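Local atomic coordinates of pathogenicity island protein (Staphylococcus aureus subsp. aureus, PDB entry 3HL6), a protein that is of unknown function but is encoded as ORF9 of a Staphylococcus aureus pathogenicity island, a mobile genetic element. Residues Ser67-Ala71 / Ile156-Gln161; Glu172-Gly176 / Leu204-Tyr208; Tyr21-Leu25 / Met48-Leu53. One frame throughout, in Å; residues are numbered along the deposited sequence.

Interaction 1 (Ser67-Ala71 / Ile156-Gln161)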
loop_
_atom_site.group_PDB
_atom_site.type_symbol
_atom_site.label_atom_id
_atom_site.label_comp_id
_atom_site.label_asym_id
_atom_site.label_seq_id
_atom_site.Cartn_x
_atom_site.Cartn_y
_atom_site.Cartn_z
ATOM N N SER B 67 -16.001 -8.610 15.788
ATOM C CA SER B 67 -14.868 -8.504 14.870
ATOM C C SER B 67 -14.060 -7.209 15.079
ATOM O O SER B 67 -14.383 -6.418 15.953
ATOM C CB SER B 67 -15.353 -8.589 13.432
ATOM O OG SER B 67 -14.831 -9.747 12.834
ATOM N N PHE B 68 -13.019 -7.004 14.274
ATOM C CA PHE B 68 -12.114 -5.875 14.468
ATOM C C PHE B 68 -11.881 -5.130 13.176
ATOM O O PHE B 68 -11.575 -5.729 12.158
ATOM C CB PHE B 68 -10.798 -6.350 15.085
ATOM C CG PHE B 68 -11.005 -7.229 16.270
ATOM C CD1 PHE B 68 -11.124 -6.671 17.537
ATOM C CD2 PHE B 68 -11.183 -8.617 16.103
ATOM C CE1 PHE B 68 -11.373 -7.479 18.624
ATOM C CE2 PHE B 68 -11.415 -9.440 17.176
ATOM C CZ PHE B 68 -11.516 -8.889 18.441
ATOM N N GLU B 69 -12.047 -3.815 13.235
ATOM C CA GLU B 69 -11.914 -2.962 12.086
ATOM C C GLU B 69 -10.489 -2.928 11.539
ATOM O O GLU B 69 -9.556 -2.564 12.252
ATOM C CB GLU B 69 -12.332 -1.539 12.471
ATOM C CG GLU B 69 -12.033 -0.506 11.393
ATOM C CD GLU B 69 -12.816 0.763 11.574
ATOM O OE1 GLU B 69 -12.326 1.837 11.112
ATOM O OE2 GLU B 69 -13.916 0.686 12.164
ATOM N N LEU B 70 -10.335 -3.254 10.264
ATOM C CA LEU B 70 -9.049 -3.134 9.583
ATOM C C LEU B 70 -8.894 -1.807 8.879
ATOM O O LEU B 70 -7.774 -1.318 8.730
ATOM C CB LEU B 70 -8.888 -4.206 8.523
ATOM C CG LEU B 70 -8.480 -5.600 8.972
ATOM C CD1 LEU B 70 -7.984 -6.355 7.729
ATOM C CD2 LEU B 70 -7.413 -5.577 10.061
ATOM N N ALA B 71 -10.013 -1.254 8.416
ATOM C CA ALA B 71 -9.991 -0.118 7.506
ATOM C C ALA B 71 -11.327 0.626 7.455
ATOM O O ALA B 71 -12.400 0.013 7.495
ATOM C CB ALA B 71 -9.568 -0.558 6.127
ATOM N N ILE B 156 -6.304 -4.531 19.890
ATOM C CA ILE B 156 -6.495 -5.710 19.065
ATOM C C ILE B 156 -6.571 -5.349 17.580
ATOM O O ILE B 156 -5.988 -6.040 16.721
ATOM C CB ILE B 156 -7.695 -6.533 19.541
ATOM C CG1 ILE B 156 -7.363 -7.119 20.915
ATOM C CG2 ILE B 156 -7.951 -7.662 18.585
ATOM C CD1 ILE B 156 -8.544 -7.620 21.691
ATOM N N GLU B 157 -7.224 -4.225 17.291
ATOM C CA GLU B 157 -7.436 -3.841 15.893
ATOM C C GLU B 157 -6.093 -3.612 15.272
ATOM O O GLU B 157 -5.799 -4.043 14.152
ATOM C CB GLU B 157 -8.329 -2.607 15.774
ATOM C CG GLU B 157 -9.787 -2.911 16.049
ATOM C CD GLU B 157 -10.678 -1.681 15.974
ATOM O OE1 GLU B 157 -10.152 -0.551 16.036
ATOM O OE2 GLU B 157 -11.918 -1.851 15.841
ATOM N N MET B 158 -5.250 -2.973 16.044
ATOM C CA MET B 158 -3.916 -2.672 15.593
ATOM C C MET B 158 -3.011 -3.923 15.474
ATOM O O MET B 158 -2.270 -4.061 14.519
ATOM C CB MET B 158 -3.325 -1.602 16.502
ATOM C CG MET B 158 -2.142 -0.973 15.911
ATOM S SD MET B 158 -0.786 -1.350 16.993
ATOM C CE MET B 158 -0.107 0.332 17.215
ATOM N N LEU B 159 -3.103 -4.839 16.431
ATOM C CA LEU B 159 -2.554 -6.199 16.260
ATOM C C LEU B 159 -3.038 -6.829 14.968
ATOM O O LEU B 159 -2.256 -7.342 14.189
ATOM C CB LEU B 159 -2.905 -7.092 17.463
ATOM C CG LEU B 159 -2.145 -6.771 18.760
ATOM C CD1 LEU B 159 -2.743 -7.498 19.937
ATOM C CD2 LEU B 159 -0.679 -7.113 18.593
ATOM N N TYR B 160 -4.328 -6.757 14.705
ATOM C CA TYR B 160 -4.794 -7.282 13.433
ATOM C C TYR B 160 -4.107 -6.650 12.238
ATOM O O TYR B 160 -3.820 -7.331 11.281
ATOM C CB TYR B 160 -6.305 -7.181 13.305
ATOM C CG TYR B 160 -6.975 -8.361 13.919
ATOM C CD1 TYR B 160 -7.472 -9.396 13.132
ATOM C CD2 TYR B 160 -7.074 -8.468 15.283
ATOM C CE1 TYR B 160 -8.082 -10.488 13.692
ATOM C CE2 TYR B 160 -7.683 -9.542 15.862
ATOM C CZ TYR B 160 -8.182 -10.564 15.066
ATOM O OH TYR B 160 -8.798 -11.648 15.674
ATOM N N GLN B 161 -3.853 -5.349 12.278
ATOM C CA GLN B 161 -3.292 -4.644 11.128
ATOM C C GLN B 161 -1.847 -5.056 10.862
ATOM O O GLN B 161 -1.467 -5.319 9.723
ATOM C CB GLN B 161 -3.391 -3.125 11.323
ATOM C CG GLN B 161 -4.829 -2.608 11.250
ATOM C CD GLN B 161 -4.978 -1.145 11.708
ATOM O OE1 GLN B 161 -4.231 -0.656 12.551
ATOM N NE2 GLN B 161 -5.922 -0.459 11.142
#
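Here an edge strand of a five-stranded mixed sheet packs against a helix, the axes of the short segments 7.5 Å apart and crossing at -48°. Phe-68 gives up the largest area: its flat ring receives CG2 of Ile-156 on one face, a CH-pi contact 3.6 Å from the ring centroid. The Tyr-160 ring lies nearly parallel (21°) but slid apart, barely overlapping it; Tyr suits the place because its ring packs in the core while OH is hydrogen-bonded to Val-57 N. Glu-157 sets CG 3.7 Å from Phe-68 CB, at the ring edge. Glu-157 and Gln-161, one turn apart and both chi1 m, chi2 t, are long enough to carry a polar end to the strand backbone, and Glu-157 OE2 accepts from Glu-69 N (3.3 Å). Leu-70, a branched apolar residue fit for a buried place, puts CD2 3.8 Å from CB of Tyr-160. Leu-70 and Ala-71 form a classic beta bulge opposite Leu-53, and Gln-161 NE2 donates to Leu-70 O at 3.2 Å.

Interaction 2 (Glu172-Gly176 / Leu204-Tyr208)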
loop_
_atom_site.group_PDB
_atom_site.type_symbol
_atom_site.label_atom_id
_atom_site.label_comp_id
_atom_site.label_asym_id
_atom_site.label_seq_id
_atom_site.Cartn_x
_atom_site.Cartn_y
_atom_site.Cartn_z
ATOM N N GLU B 172 3.826 -18.111 17.922
ATOM C CA GLU B 172 3.508 -17.318 19.109
ATOM C C GLU B 172 2.782 -16.013 18.778
ATOM O O GLU B 172 2.069 -15.455 19.613
ATOM C CB GLU B 172 4.780 -17.016 19.903
ATOM C CG GLU B 172 5.423 -18.249 20.562
ATOM C CD GLU B 172 6.782 -18.592 19.982
ATOM O OE1 GLU B 172 7.032 -18.268 18.809
ATOM O OE2 GLU B 172 7.617 -19.185 20.695
ATOM N N LEU B 173 2.943 -15.523 17.563
ATOM C CA LEU B 173 2.079 -14.463 17.108
ATOM C C LEU B 173 0.676 -14.990 16.779
ATOM O O LEU B 173 -0.322 -14.473 17.271
ATOM C CB LEU B 173 2.716 -13.767 15.910
ATOM C CG LEU B 173 3.643 -12.575 16.161
ATOM C CD1 LEU B 173 4.020 -12.394 17.643
ATOM C CD2 LEU B 173 4.860 -12.719 15.295
ATOM N N VAL B 174 0.599 -16.041 15.975
ATOM C CA VAL B 174 -0.653 -16.785 15.783
ATOM C C VAL B 174 -1.416 -17.155 17.066
ATOM O O VAL B 174 -2.572 -16.805 17.227
ATOM C CB VAL B 174 -0.422 -18.063 14.953
ATOM C CG1 VAL B 174 -1.698 -18.487 14.312
ATOM C CG2 VAL B 174 0.657 -17.833 13.880
ATOM N N GLU B 175 -0.802 -17.881 17.985
ATOM C CA GLU B 175 -1.527 -18.282 19.178
ATOM C C GLU B 175 -1.884 -17.030 20.001
ATOM O O GLU B 175 -3.018 -16.874 20.464
ATOM C CB GLU B 175 -0.692 -19.282 19.979
ATOM C CG GLU B 175 -1.403 -19.907 21.190
ATOM C CD GLU B 175 -2.643 -20.719 20.797
ATOM O OE1 GLU B 175 -2.813 -20.988 19.576
ATOM O OE2 GLU B 175 -3.442 -21.083 21.713
ATOM N N GLY B 176 -0.919 -16.128 20.164
ATOM C CA GLY B 176 -1.177 -14.830 20.795
ATOM C C GLY B 176 -2.404 -14.078 20.325
ATOM O O GLY B 176 -3.223 -13.642 21.132
ATOM N N LEU B 204 4.148 -17.443 26.140
ATOM C CA LEU B 204 4.454 -17.166 24.746
ATOM C C LEU B 204 5.461 -16.038 24.656
ATOM O O LEU B 204 6.440 -16.110 23.899
ATOM C CB LEU B 204 3.189 -16.793 23.992
ATOM C CG LEU B 204 2.080 -17.826 23.848
ATOM C CD1 LEU B 204 0.894 -17.093 23.281
ATOM C CD2 LEU B 204 2.492 -18.945 22.910
ATOM N N LYS B 205 5.241 -14.995 25.442
ATOM C CA LYS B 205 6.295 -14.016 25.619
ATOM C C LYS B 205 7.625 -14.728 25.941
ATOM O O LYS B 205 8.691 -14.223 25.574
ATOM C CB LYS B 205 5.935 -13.017 26.709
ATOM C CG LYS B 205 6.963 -11.909 26.882
ATOM C CD LYS B 205 6.584 -11.035 28.050
ATOM C CE LYS B 205 7.497 -9.820 28.115
ATOM N NZ LYS B 205 6.875 -8.814 29.049
ATOM N N ALA B 206 7.551 -15.901 26.590
ATOM C CA ALA B 206 8.773 -16.606 27.048
ATOM C C ALA B 206 9.495 -17.326 25.901
ATOM O O ALA B 206 10.726 -17.209 25.760
ATOM C CB ALA B 206 8.487 -17.560 28.207
ATOM N N SER B 207 8.743 -18.030 25.054
ATOM C CA SER B 207 9.383 -18.562 23.873
ATOM C C SER B 207 9.707 -17.522 22.823
ATOM O O SER B 207 10.727 -17.640 22.146
ATOM C CB SER B 207 8.614 -19.711 23.259
ATOM O OG SER B 207 7.259 -19.421 23.250
ATOM N N TYR B 208 8.839 -16.527 22.639
ATOM C CA TYR B 208 9.096 -15.536 21.572
ATOM C C TYR B 208 10.442 -14.842 21.790
ATOM O O TYR B 208 11.250 -14.733 20.886
ATOM C CB TYR B 208 7.984 -14.481 21.429
ATOM C CG TYR B 208 8.208 -13.628 20.191
ATOM C CD1 TYR B 208 7.674 -13.994 18.955
ATOM C CD2 TYR B 208 8.979 -12.483 20.253
ATOM C CE1 TYR B 208 7.903 -13.230 17.839
ATOM C CE2 TYR B 208 9.212 -11.722 19.151
ATOM C CZ TYR B 208 8.683 -12.081 17.952
ATOM O OH TYR B 208 8.953 -11.302 16.860
#
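Two helices, 171-184 and 191-208, run antiparallel here, the axes of their short segments 10.2 Å apart and their N-to-C directions at 165°. The backbones come closest at Glu-172 and Leu-204, whose CA atoms are 5.7 Å apart, and these two residues have the largest areas buried in the contact. Glu-172 leaves its helix with chi1 m, but its chi2 of 114° lies between the usual wells and carries the carboxylate towards the last turn of the partner helix. Its methylene CG packs 3.8 Å from CD2 of Leu-204, and OE2 accepts a hydrogen bond from Ser-207 OG at 2.6 Å, although the position of that oxygen is less certain. Ser-207 has chi1 p, and its short side chain and hydroxyl suit the margin. Leu-204 takes the m,t conformation: CD1 lies 3.7 Å from the backbone N of Gly-176 and 4.2 Å from CG of Glu-175, which is t,p and leads its carboxylate away. Leu-173 (chi1 -90°, chi2 11°, off the usual wells) brings its end nearer, CD1 lying 4.0 Å from CE1 of Tyr-208. Tyr-208, with chi1 t, has its hydroxyl hydrogen-bonded to Asp-102; helix 100-109 also meets Leu-173 through Met-104 and Leu-204 through Phe-109. The chemistry is therefore mixed: leucine and tyrosine carbons, with the methylenes of Glu-172, supply the packing, while its carboxylate, as modelled, adds an acceptor at the rim, so the helices meet through a mainly apolar interface with a polar margin.

Interaction 3 (Tyr21-Leu25 / Met48-Leu53); sequences YTGLL and MMNSKL
Helix 13-30 packs beside the hairpin of strands 44-49 and 52-57, whose type I' turn runs from Met-49 to Lys-52; Asn-50 (62/48), a residue type well suited to left-handed backbone angles, and Ser-51 (63/12) are its corners. CA atoms pair Tyr-21 with Leu-53 at 6.9 Å, Leu-24 with Met-48 at 7.4 Å and Leu-25 with Ser-51 at 5.0 Å. Tyr-21, helical with chi1 t, reaches the turn through its para hydroxyl: OH donates to Ser-51 O at 2.6 Å, though its position is less sure, and CD2 lies 3.9 Å from Leu-53 CB. Met-48 (chi1 m, chi2 -92°, chi3 -36°) brings its polarisable SD to the ring edge, 3.3 Å from Tyr-21 CD2 and 4.6 Å from the centroid, 77° off the normal. Thr-22 faces away, its OG1 hydrogen-bonded to Thr-76 of the second subunit. Leu-24, chi1 m, sets CB 4.0 Å from Met-48 CE; Leu-25 CA is 3.8 Å from that methyl. Met-49 N to Lys-52 O (2.9 Å) helps close a two-residue type I' beta-hairpin packed on a helix, partly through a Met-aromatic contact.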
loop_
_atom_site.group_PDB
_atom_site.type_symbol
_atom_site.label_atom_id
_atom_site.label_comp_id
_atom_site.label_asym_id
_atom_site.label_seq_id
_atom_site.Cartn_x
_atom_site.Cartn_y
_atom_site.Cartn_z
ATOM N N TYR B 21 -10.503 -4.008 -0.764
ATOM C CA TYR B 21 -11.252 -3.076 0.051
ATOM C C TYR B 21 -11.784 -1.932 -0.788
ATOM O O TYR B 21 -12.959 -1.588 -0.732
ATOM C CB TYR B 21 -10.411 -2.521 1.197
ATOM C CG TYR B 21 -11.144 -1.444 1.947
ATOM C CD1 TYR B 21 -10.680 -0.133 1.948
ATOM C CD2 TYR B 21 -12.315 -1.718 2.622
ATOM C CE1 TYR B 21 -11.331 0.849 2.612
ATOM C CE2 TYR B 21 -12.982 -0.736 3.287
ATOM C CZ TYR B 21 -12.466 0.560 3.276
ATOM O OH TYR B 21 -13.113 1.577 3.922
ATOM N N THR B 22 -10.920 -1.339 -1.585
ATOM C CA THR B 22 -11.385 -0.340 -2.499
ATOM C C THR B 22 -12.287 -0.982 -3.541
ATOM O O THR B 22 -13.356 -0.477 -3.844
ATOM C CB THR B 22 -10.210 0.334 -3.176
ATOM O OG1 THR B 22 -9.535 -0.646 -3.979
ATOM C CG2 THR B 22 -9.264 0.894 -2.126
ATOM N N GLY B 23 -11.869 -2.108 -4.084
ATOM C CA GLY B 23 -12.725 -2.850 -5.000
ATOM C C GLY B 23 -14.179 -2.977 -4.556
ATOM O O GLY B 23 -15.088 -2.720 -5.337
ATOM N N LEU B 24 -14.395 -3.372 -3.305
ATOM C CA LEU B 24 -15.714 -3.790 -2.848
ATOM C C LEU B 24 -16.465 -2.705 -2.076
ATOM O O LEU B 24 -17.559 -2.952 -1.554
ATOM C CB LEU B 24 -15.594 -5.046 -2.002
ATOM C CG LEU B 24 -15.225 -6.251 -2.863
ATOM C CD1 LEU B 24 -14.740 -7.413 -1.999
ATOM C CD2 LEU B 24 -16.410 -6.641 -3.737
ATOM N N LEU B 25 -15.863 -1.517 -2.011
ATOM C CA LEU B 25 -16.312 -0.458 -1.114
ATOM C C LEU B 25 -17.762 -0.013 -1.380
ATOM O O LEU B 25 -18.629 -0.088 -0.501
ATOM C CB LEU B 25 -15.366 0.742 -1.235
ATOM C CG LEU B 25 -15.685 1.968 -0.370
ATOM C CD1 LEU B 25 -16.281 1.467 0.891
ATOM C CD2 LEU B 25 -14.441 2.741 -0.049
ATOM N N MET B 48 -16.616 -7.106 4.648
ATOM C CA MET B 48 -16.802 -5.746 4.178
ATOM C C MET B 48 -18.231 -5.382 4.426
ATOM O O MET B 48 -19.114 -5.898 3.781
ATOM C CB MET B 48 -16.572 -5.669 2.678
ATOM C CG MET B 48 -15.153 -5.819 2.249
ATOM S SD MET B 48 -14.373 -4.200 2.141
ATOM C CE MET B 48 -15.698 -3.158 1.531
ATOM N N MET B 49 -18.481 -4.469 5.336
ATOM C CA MET B 49 -19.842 -4.073 5.560
ATOM C C MET B 49 -19.900 -2.560 5.707
ATOM O O MET B 49 -19.208 -1.980 6.527
ATOM C CB MET B 49 -20.362 -4.773 6.804
ATOM C CG MET B 49 -21.807 -4.499 7.127
ATOM S SD MET B 49 -22.363 -5.626 8.414
ATOM C CE MET B 49 -21.624 -7.166 7.876
ATOM N N ASN B 50 -20.724 -1.918 4.894
ATOM C CA ASN B 50 -21.004 -0.518 5.088
ATOM C C ASN B 50 -19.741 0.267 4.932
ATOM O O ASN B 50 -19.408 1.086 5.780
ATOM C CB ASN B 50 -21.578 -0.285 6.476
ATOM C CG ASN B 50 -23.099 -0.320 6.487
ATOM O OD1 ASN B 50 -23.746 0.547 5.914
ATOM N ND2 ASN B 50 -23.669 -1.321 7.132
ATOM N N SER B 51 -19.015 -0.020 3.853
ATOM C CA SER B 51 -17.728 0.625 3.570
ATOM C C SER B 51 -16.568 0.388 4.575
ATOM O O SER B 51 -15.546 1.079 4.506
ATOM C CB SER B 51 -17.942 2.137 3.330
ATOM O OG SER B 51 -18.399 2.790 4.503
ATOM N N LYS B 52 -16.705 -0.560 5.497
ATOM C CA LYS B 52 -15.609 -0.880 6.425
ATOM C C LYS B 52 -15.138 -2.324 6.277
ATOM O O LYS B 52 -15.909 -3.196 5.842
ATOM C CB LYS B 52 -16.007 -0.595 7.873
ATOM C CG LYS B 52 -16.217 0.895 8.169
ATOM C CD LYS B 52 -16.755 1.059 9.573
ATOM C CE LYS B 52 -16.398 2.404 10.174
ATOM N NZ LYS B 52 -17.260 3.439 9.572
ATOM N N LEU B 53 -13.864 -2.572 6.589
ATOM C CA LEU B 53 -13.319 -3.929 6.534
ATOM C C LEU B 53 -13.111 -4.377 7.963
ATOM O O LEU B 53 -12.607 -3.616 8.773
ATOM C CB LEU B 53 -12.006 -3.961 5.744
ATOM C CG LEU B 53 -11.219 -5.281 5.606
ATOM C CD1 LEU B 53 -12.026 -6.399 4.968
ATOM C CD2 LEU B 53 -9.955 -5.081 4.806
#

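The three contacts follow the order 3, 1, 2 along the chain. Interactions 3 and 1 meet in the five-stranded sheet, where strands 52-57 and 68-71 are neighbours: Leu-70 N lies 2.7 Å from Leu-53 O and Ala-71 O lies 3.1 Å from Leu-53 N, both probable hydrogen bonds. Their centres are 14 Å apart. Helix 171-184, which carries one side of interaction 2, also touches Phe-68 and Tyr-160 of interaction 1; these two contacts have centres 18 Å apart and nearest atoms about 6 Å apart, without touching. Interactions 2 and 3 stand on opposite sides of the chain's centre, their centres 31 Å apart. Interaction 1, joining strand 68-71 to helix 152-163, links the sheet to the helical part of the fold.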